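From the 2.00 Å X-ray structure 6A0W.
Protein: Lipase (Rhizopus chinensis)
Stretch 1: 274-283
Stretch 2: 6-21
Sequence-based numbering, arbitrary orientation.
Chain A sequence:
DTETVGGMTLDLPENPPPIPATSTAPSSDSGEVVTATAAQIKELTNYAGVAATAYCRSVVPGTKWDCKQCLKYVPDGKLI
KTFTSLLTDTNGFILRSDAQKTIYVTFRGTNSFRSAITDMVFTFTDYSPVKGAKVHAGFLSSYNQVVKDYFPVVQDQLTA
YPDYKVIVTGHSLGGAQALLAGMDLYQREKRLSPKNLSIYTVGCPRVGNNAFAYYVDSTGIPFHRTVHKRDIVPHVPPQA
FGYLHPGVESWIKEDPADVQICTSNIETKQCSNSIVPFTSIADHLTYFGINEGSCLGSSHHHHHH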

ATOM      1  N   SER A 274      -0.193  18.260  -4.785  1.00 36.86           N
ATOM      2  CA  SER A 274       0.297  19.655  -4.828  1.00 38.94           C
ATOM      3  C   SER A 274       1.755  19.781  -5.258  1.00 43.08           C
ATOM      4  O   SER A 274       2.135  20.872  -5.614  1.00 39.03           O
ATOM      5  CB  SER A 274       0.107  20.364  -3.464  1.00 35.81           C
ATOM      6  OG  SER A 274       1.002  19.903  -2.480  1.00 35.00           O
ATOM      7  N   ILE A 275       2.569  18.716  -5.224  1.00 39.57           N
ATOM      8  CA  ILE A 275       3.950  18.803  -5.722  1.00 33.88           C
ATOM      9  C   ILE A 275       4.176  18.305  -7.178  1.00 42.86           C
ATOM     10  O   ILE A 275       5.275  18.413  -7.724  1.00 38.81           O
ATOM     11  CB  ILE A 275       4.990  18.178  -4.757  1.00 40.73           C
ATOM     12  CG1 ILE A 275       4.731  16.688  -4.456  1.00 39.31           C
ATOM     13  CG2 ILE A 275       5.037  18.955  -3.449  1.00 39.30           C
ATOM     14  CD1 ILE A 275       5.114  15.761  -5.581  1.00 35.68           C
ATOM     15  N   VAL A 276       3.128  17.849  -7.836  1.00 36.55           N
ATOM     16  CA  VAL A 276       3.203  17.361  -9.201  1.00 38.84           C
ATOM     17  C   VAL A 276       3.510  18.550 -10.112  1.00 43.02           C
ATOM     18  O   VAL A 276       2.936  19.582  -9.894  1.00 39.92           O
ATOM     19  CB  VAL A 276       1.852  16.725  -9.554  1.00 39.68           C
ATOM     20  CG1 VAL A 276       1.621  16.596 -11.048  1.00 45.90           C
ATOM     21  CG2 VAL A 276       1.721  15.358  -8.891  1.00 38.64           C
ATOM     22  N   PRO A 277       4.470  18.473 -11.034  1.00 48.44           N
ATOM     23  CA  PRO A 277       5.051  17.214 -11.558  1.00 41.12           C
ATOM     24  C   PRO A 277       6.486  16.991 -11.110  1.00 43.57           C
ATOM     25  O   PRO A 277       7.239  16.195 -11.685  1.00 36.28           O
ATOM     26  CB  PRO A 277       4.992  17.420 -13.076  1.00 46.77           C
ATOM     27  CG  PRO A 277       5.180  18.912 -13.234  1.00 47.86           C
ATOM     28  CD  PRO A 277       4.416  19.529 -12.068  1.00 43.83           C
ATOM     29  N   PHE A 278       6.848  17.647 -10.027  1.00 35.31           N
ATOM     30  CA  PHE A 278       8.188  17.550  -9.507  1.00 38.06           C
ATOM     31  C   PHE A 278       8.247  16.395  -8.529  1.00 35.42           C
ATOM     32  O   PHE A 278       8.313  16.588  -7.313  1.00 38.38           O
ATOM     33  CB  PHE A 278       8.600  18.881  -8.844  1.00 43.44           C
ATOM     34  CG  PHE A 278       8.538  20.060  -9.777  1.00 50.40           C
ATOM     35  CD1 PHE A 278       9.508  20.233 -10.751  1.00 65.46           C
ATOM     36  CD2 PHE A 278       7.500  20.964  -9.711  1.00 55.31           C
ATOM     37  CE1 PHE A 278       9.468  21.304 -11.614  1.00 66.18           C
ATOM     38  CE2 PHE A 278       7.443  22.027 -10.587  1.00 62.00           C
ATOM     39  CZ  PHE A 278       8.429  22.201 -11.535  1.00 68.60           C
ATOM     40  N   THR A 279       8.310  15.188  -9.087  1.00 38.36           N
ATOM     41  CA  THR A 279       8.286  13.943  -8.319  1.00 34.89           C
ATOM     42  C   THR A 279       9.626  13.228  -8.427  1.00 41.96           C
ATOM     43  O   THR A 279      10.543  13.718  -9.078  1.00 35.34           O
ATOM     44  CB  THR A 279       7.191  13.020  -8.891  1.00 41.66           C
ATOM     45  OG1 THR A 279       7.338  12.960 -10.315  1.00 35.74           O
ATOM     46  CG2 THR A 279       5.804  13.584  -8.572  1.00 33.21           C
ATOM     47  N   SER A 280       9.767  12.093  -7.747  1.00 38.13           N
ATOM     48  CA  SER A 280      10.999  11.322  -7.834  1.00 35.97           C
ATOM     49  C   SER A 280      10.733   9.865  -7.472  1.00 38.49           C
ATOM     50  O   SER A 280       9.908   9.575  -6.614  1.00 29.52           O
ATOM     51  CB  SER A 280      12.058  11.894  -6.906  1.00 38.32           C
ATOM     52  OG  SER A 280      11.967  11.399  -5.587  1.00 35.47           O
ATOM     53  N   ILE A 281      11.532   8.966  -8.030  1.00 33.51           N
ATOM     54  CA  ILE A 281      11.495   7.561  -7.623  1.00 37.47           C
ATOM     55  C   ILE A 281      12.284   7.427  -6.342  1.00 33.76           C
ATOM     56  O   ILE A 281      11.980   6.590  -5.483  1.00 33.10           O
ATOM     57  CB  ILE A 281      11.987   6.611  -8.768  1.00 41.72           C
ATOM     58  CG1 ILE A 281      11.772   5.159  -8.392  1.00 44.04           C
ATOM     59  CG2 ILE A 281      13.447   6.821  -9.081  1.00 52.55           C
ATOM     60  CD1 ILE A 281      10.336   4.763  -8.665  1.00 46.66           C
ATOM     61  N   ALA A 282      13.253   8.305  -6.134  1.00 32.37           N
ATOM     62  CA  ALA A 282      14.082   8.179  -4.922  1.00 33.20           C
ATOM     63  C   ALA A 282      13.180   8.310  -3.688  1.00 30.00           C
ATOM     64  O   ALA A 282      13.405   7.659  -2.680  1.00 30.05           O
ATOM     65  CB  ALA A 282      15.170   9.271  -4.878  1.00 31.70           C
ATOM     66  N   ASP A 283      12.202   9.217  -3.732  1.00 32.97           N
ATOM     67  CA  ASP A 283      11.323   9.399  -2.576  1.00 33.11           C
ATOM     68  C   ASP A 283      10.435   8.174  -2.277  1.00 37.78           C
ATOM     69  O   ASP A 283       9.869   8.109  -1.189  1.00 33.00           O
ATOM     70  CB  ASP A 283      10.488  10.690  -2.714  1.00 32.91           C
ATOM     71  CG  ASP A 283      11.242  11.932  -2.196  1.00 37.31           C
ATOM     72  OD1 ASP A 283      12.284  11.763  -1.549  1.00 33.76           O
ATOM     73  OD2 ASP A 283      10.721  13.043  -2.285  1.00 32.85           O
TER
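Stretch 2 (6-21) GGMTLDLPENPPPIPA

Both stretches are mostly loop. In stretch 1 the chain is irregular as far as Phe 278, with turn-like angles at Ser 274, Ile 275 and Pro 277, and is extended at Thr 279 and Ser 280 (-157/152) before it bends at Ile 281 (-80/-27) and enters a 3-10 segment at Ala 282 and Asp 283. A cis peptide bond precedes Pro 277, and just after it Phe 278 N donates back to Ile 275 O at 2.9 Å. Stretch 2 begins with two glycines at positive phi, runs as a short strand through Met 8 and Thr 9, bends at Leu 10 (phi/psi -91/-36), and then continues as an open, proline-rich chain.

Over the first part the two backbones run in the same direction. Pro 277 CA lies 4.6 Å from Met 8 CA, Thr 279 CA 5.2 Å from Thr 9 CA, and Ser 280 CA 4.5 Å from Leu 10 CA, so both numbers climb together. Beyond Leu 10 stretch 2 turns back along its partner, and its far end returns to the beginning of stretch 1, where Ile 19 CA is 6.6 Å from Ile 275 CA. Stretch 2 therefore meets stretch 1 twice, first alongside residues 277 to 281 and then near Ile 275, and the contact buries 735 Å² in all.

The parallel register goes with a short ladder of hydrogen bonds. Thr 9 N donates to Pro 277 O at 3.2 Å, nearly straight at 168°, and Ile 281 N donates to Leu 10 O at 2.9 Å and 172°. Between these rungs the two threonines exchange bonds: Thr 279 OG1 donates to Thr 9 O, and Thr 9 OG1 to Thr 279 O, each at 2.7 Å. Thr 9 O and Thr 279 O, both acceptors, lie 3.0 Å apart and do not bond to each other; each receives a hydroxyl from the other threonine. Both side chains take the p rotamer. Leu 10 O serves further: water 1 donates to it at 2.6 Å and accepts from Ala 282 N at 3.0 Å, and Ser 280 CA makes a CA-H...O contact with the same Leu 10 O at 3.5 Å. Within stretch 1, Asp 283 N donates to Ser 280 OG at 2.9 Å, tying the serine side chain to the 3-10 segment.

Around this polar centre the packing is mostly apolar. Val 276 CG1 meets Met 8 CE at 3.5 Å; separately, the carbonyl Gly 7 O lies 3.4 Å from the carbon Pro 277 CB. Phe 278 has the largest area covered by stretch 2, 95 Å², and its ring meets prolines of the returning arm. Pro 17 CD sits over one face of its ring, 3.9 Å from the centroid and 14° off the normal, a CH-pi contact, while Pro 13 CG approaches the edge, 4.2 Å from Phe 278 CD1. Leu 12 CD1 reaches to 4.3 Å from Phe 278 CB. The far end closes with Ile 275 CG2, 3.9 Å from Ile 19 CG1 and 4.2 Å from Pro 20 CD. The rule is simple: the parallel register goes with two backbone hydrogen bonds and the reciprocal threonine pair between them, and one proline covers a face of the aromatic ring while another meets its edge.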

ATOM      1  N   GLY A   6       4.264   9.999 -17.605  1.00 62.20           N
ATOM      2  CA  GLY A   6       3.003  10.693 -17.371  1.00 53.00           C
ATOM      3  C   GLY A   6       3.248  12.142 -16.972  1.00 56.05           C
ATOM      4  O   GLY A   6       2.594  12.652 -16.061  1.00 61.77           O
ATOM      5  N   GLY A   7       4.273  12.745 -17.578  1.00 59.19           N
ATOM      6  CA  GLY A   7       4.636  14.150 -17.369  1.00 60.03           C
ATOM      7  C   GLY A   7       5.385  14.445 -16.078  1.00 61.90           C
ATOM      8  O   GLY A   7       5.698  15.594 -15.810  1.00 63.65           O
ATOM      9  N   MET A   8       5.701  13.411 -15.300  1.00 61.10           N
ATOM     10  CA  MET A   8       6.307  13.574 -13.988  1.00 51.62           C
ATOM     11  C   MET A   8       7.747  13.106 -14.024  1.00 50.25           C
ATOM     12  O   MET A   8       8.054  12.028 -14.541  1.00 57.31           O
ATOM     13  CB  MET A   8       5.572  12.714 -12.973  1.00 48.13           C
ATOM     14  CG  MET A   8       4.134  12.403 -13.321  1.00 61.35           C
ATOM     15  SD  MET A   8       3.131  12.802 -11.903  1.00 54.62           S
ATOM     16  CE  MET A   8       1.631  13.476 -12.626  1.00 60.64           C
ATOM     17  N   THR A   9       8.612  13.811 -13.315  1.00 45.01           N
ATOM     18  CA  THR A   9       9.998  13.398 -13.239  1.00 41.15           C
ATOM     19  C   THR A   9      10.232  12.115 -12.433  1.00 43.11           C
ATOM     20  O   THR A   9       9.678  11.949 -11.342  1.00 38.78           O
ATOM     21  CB  THR A   9      10.859  14.543 -12.667  1.00 55.37           C
ATOM     22  OG1 THR A   9      10.306  15.019 -11.420  1.00 42.92           O
ATOM     23  CG2 THR A   9      10.913  15.679 -13.691  1.00 52.14           C
ATOM     24  N   LEU A  10      11.237  11.346 -12.860  1.00 42.26           N
ATOM     25  CA  LEU A  10      11.762  10.215 -12.108  1.00 40.60           C
ATOM     26  C   LEU A  10      12.896  10.648 -11.208  1.00 36.40           C
ATOM     27  O   LEU A  10      13.206   9.988 -10.206  1.00 37.80           O
ATOM     28  CB  LEU A  10      12.299   9.141 -13.058  1.00 48.09           C
ATOM     29  CG  LEU A  10      11.330   8.291 -13.866  1.00 51.41           C
ATOM     30  CD1 LEU A  10      10.595   7.353 -12.932  1.00 46.56           C
ATOM     31  CD2 LEU A  10      10.363   9.155 -14.653  1.00 70.86           C
ATOM     32  N   ASP A  11      13.678  11.588 -11.712  1.00 39.63           N
ATOM     33  CA  ASP A  11      14.731  12.205 -10.936  1.00 47.82           C
ATOM     34  C   ASP A  11      14.322  13.644 -10.685  1.00 46.94           C
ATOM     35  O   ASP A  11      13.766  14.294 -11.561  1.00 49.70           O
ATOM     36  CB  ASP A  11      16.061  12.185 -11.684  1.00 53.39           C
ATOM     37  CG  ASP A  11      16.519  10.778 -12.016  1.00 61.49           C
ATOM     38  OD1 ASP A  11      16.676   9.967 -11.077  1.00 52.44           O
ATOM     39  OD2 ASP A  11      16.653  10.481 -13.227  1.00 60.45           O
ATOM     40  N   LEU A  12      14.596  14.125  -9.478  1.00 42.95           N
ATOM     41  CA  LEU A  12      14.191  15.462  -9.115  1.00 47.82           C
ATOM     42  C   LEU A  12      15.161  16.469  -9.738  1.00 50.66           C
ATOM     43  O   LEU A  12      16.361  16.384  -9.472  1.00 49.19           O
ATOM     44  CB  LEU A  12      14.222  15.567  -7.598  1.00 55.12           C
ATOM     45  CG  LEU A  12      13.454  16.764  -7.056  1.00 60.83           C
ATOM     46  CD1 LEU A  12      11.992  16.616  -7.457  1.00 55.29           C
ATOM     47  CD2 LEU A  12      13.647  16.893  -5.546  1.00 56.29           C
ATOM     48  N   PRO A  13      14.642  17.492 -10.453  1.00 71.54           N
ATOM     49  CA  PRO A  13      15.505  18.628 -10.818  1.00 71.19           C
ATOM     50  C   PRO A  13      16.326  19.190  -9.653  1.00 79.45           C
ATOM     51  O   PRO A  13      16.149  18.799  -8.496  1.00 72.27           O
ATOM     52  CB  PRO A  13      14.515  19.682 -11.347  1.00 67.29           C
ATOM     53  CG  PRO A  13      13.328  18.914 -11.824  1.00 63.29           C
ATOM     54  CD  PRO A  13      13.273  17.648 -10.989  1.00 72.91           C
ATOM     55  N   GLU A  14      17.244  20.094  -9.963  1.00 95.51           N
ATOM     56  CA  GLU A  14      17.739  21.032  -8.959  1.00103.10           C
ATOM     57  C   GLU A  14      16.765  22.218  -8.968  1.00 86.22           C
ATOM     58  O   GLU A  14      16.002  22.389  -9.935  1.00 67.45           O
ATOM     59  CB  GLU A  14      19.178  21.480  -9.265  1.00113.71           C
ATOM     60  CG  GLU A  14      20.006  20.510 -10.102  1.00110.46           C
ATOM     61  CD  GLU A  14      19.887  20.777 -11.597  1.00128.59           C
ATOM     62  OE1 GLU A  14      20.818  21.378 -12.181  1.00121.58           O
ATOM     63  OE2 GLU A  14      18.839  20.423 -12.188  1.00115.56           O
ATOM     64  N   ASN A  15      16.721  22.970  -7.868  1.00 86.29           N
ATOM     65  CA  ASN A  15      15.711  24.035  -7.671  1.00 91.11           C
ATOM     66  C   ASN A  15      14.283  23.619  -8.070  1.00 79.49           C
ATOM     67  O   ASN A  15      13.632  24.317  -8.855  1.00 70.40           O
ATOM     68  CB  ASN A  15      16.060  25.324  -8.447  1.00 97.92           C
ATOM     69  CG  ASN A  15      17.547  25.493  -8.697  1.00 98.10           C
ATOM     70  OD1 ASN A  15      18.366  25.328  -7.796  1.00 95.06           O
ATOM     71  ND2 ASN A  15      17.896  25.888  -9.919  1.00 90.26           N
ATOM     72  N   PRO A  16      13.789  22.479  -7.543  1.00 78.15           N
ATOM     73  CA  PRO A  16      12.332  22.383  -7.559  1.00 67.44           C
ATOM     74  C   PRO A  16      11.783  23.430  -6.592  1.00 58.47           C
ATOM     75  O   PRO A  16      12.390  23.600  -5.522  1.00 58.18           O
ATOM     76  CB  PRO A  16      12.085  20.995  -6.969  1.00 58.42           C
ATOM     77  CG  PRO A  16      13.231  20.755  -6.039  1.00 48.91           C
ATOM     78  CD  PRO A  16      14.389  21.575  -6.536  1.00 58.16           C
ATOM     79  N   PRO A  17      10.608  24.018  -6.899  1.00 54.08           N
ATOM     80  CA  PRO A  17       9.923  24.769  -5.841  1.00 63.08           C
ATOM     81  C   PRO A  17       9.904  23.962  -4.542  1.00 64.25           C
ATOM     82  O   PRO A  17       9.548  22.780  -4.560  1.00 53.34           O
ATOM     83  CB  PRO A  17       8.485  24.971  -6.375  1.00 62.41           C
ATOM     84  CG  PRO A  17       8.465  24.476  -7.776  1.00 62.72           C
ATOM     85  CD  PRO A  17       9.682  23.608  -7.977  1.00 63.85           C
ATOM     86  N   PRO A  18      10.358  24.574  -3.434  1.00 65.87           N
ATOM     87  CA  PRO A  18      10.172  23.940  -2.140  1.00 48.26           C
ATOM     88  C   PRO A  18       8.753  23.409  -2.015  1.00 38.30           C
ATOM     89  O   PRO A  18       7.834  23.922  -2.656  1.00 44.05           O
ATOM     90  CB  PRO A  18      10.383  25.095  -1.166  1.00 50.74           C
ATOM     91  CG  PRO A  18      11.278  26.044  -1.885  1.00 55.77           C
ATOM     92  CD  PRO A  18      10.801  25.975  -3.302  1.00 58.10           C
ATOM     93  N   ILE A  19       8.553  22.409  -1.176  1.00 39.77           N
ATOM     94  CA  ILE A  19       7.179  21.929  -0.947  1.00 42.09           C
ATOM     95  C   ILE A  19       6.355  23.002  -0.249  1.00 37.37           C
ATOM     96  O   ILE A  19       6.728  23.415   0.832  1.00 43.42           O
ATOM     97  CB  ILE A  19       7.180  20.672  -0.063  1.00 34.81           C
ATOM     98  CG1 ILE A  19       7.867  19.506  -0.799  1.00 36.38           C
ATOM     99  CG2 ILE A  19       5.766  20.259   0.291  1.00 40.37           C
ATOM    100  CD1 ILE A  19       8.095  18.296   0.098  1.00 35.05           C
ATOM    101  N   PRO A  20       5.194  23.388  -0.810  1.00 44.33           N
ATOM    102  CA  PRO A  20       4.455  24.554  -0.311  1.00 43.63           C
ATOM    103  C   PRO A  20       3.743  24.276   0.984  1.00 39.13           C
ATOM    104  O   PRO A  20       3.520  23.118   1.311  1.00 36.63           O
ATOM    105  CB  PRO A  20       3.432  24.844  -1.415  1.00 48.43           C
ATOM    106  CG  PRO A  20       3.978  24.154  -2.628  1.00 56.48           C
ATOM    107  CD  PRO A  20       4.619  22.910  -2.077  1.00 51.86           C
ATOM    108  N   ALA A  21       3.570  25.324   1.791  1.00 37.15           N
ATOM    109  CA  ALA A  21       3.105  25.187   3.180  1.00 37.71           C
ATOM    110  C   ALA A  21       1.678  24.673   3.092  1.00 37.63           C
ATOM    111  O   ALA A  21       0.996  24.988   2.123  1.00 39.51           O
ATOM    112  CB  ALA A  21       3.128  26.550   3.876  1.00 41.78           C
TER
HETATM  113  O   HOH W   1      14.858   9.679  -8.200  1.00 32.94           O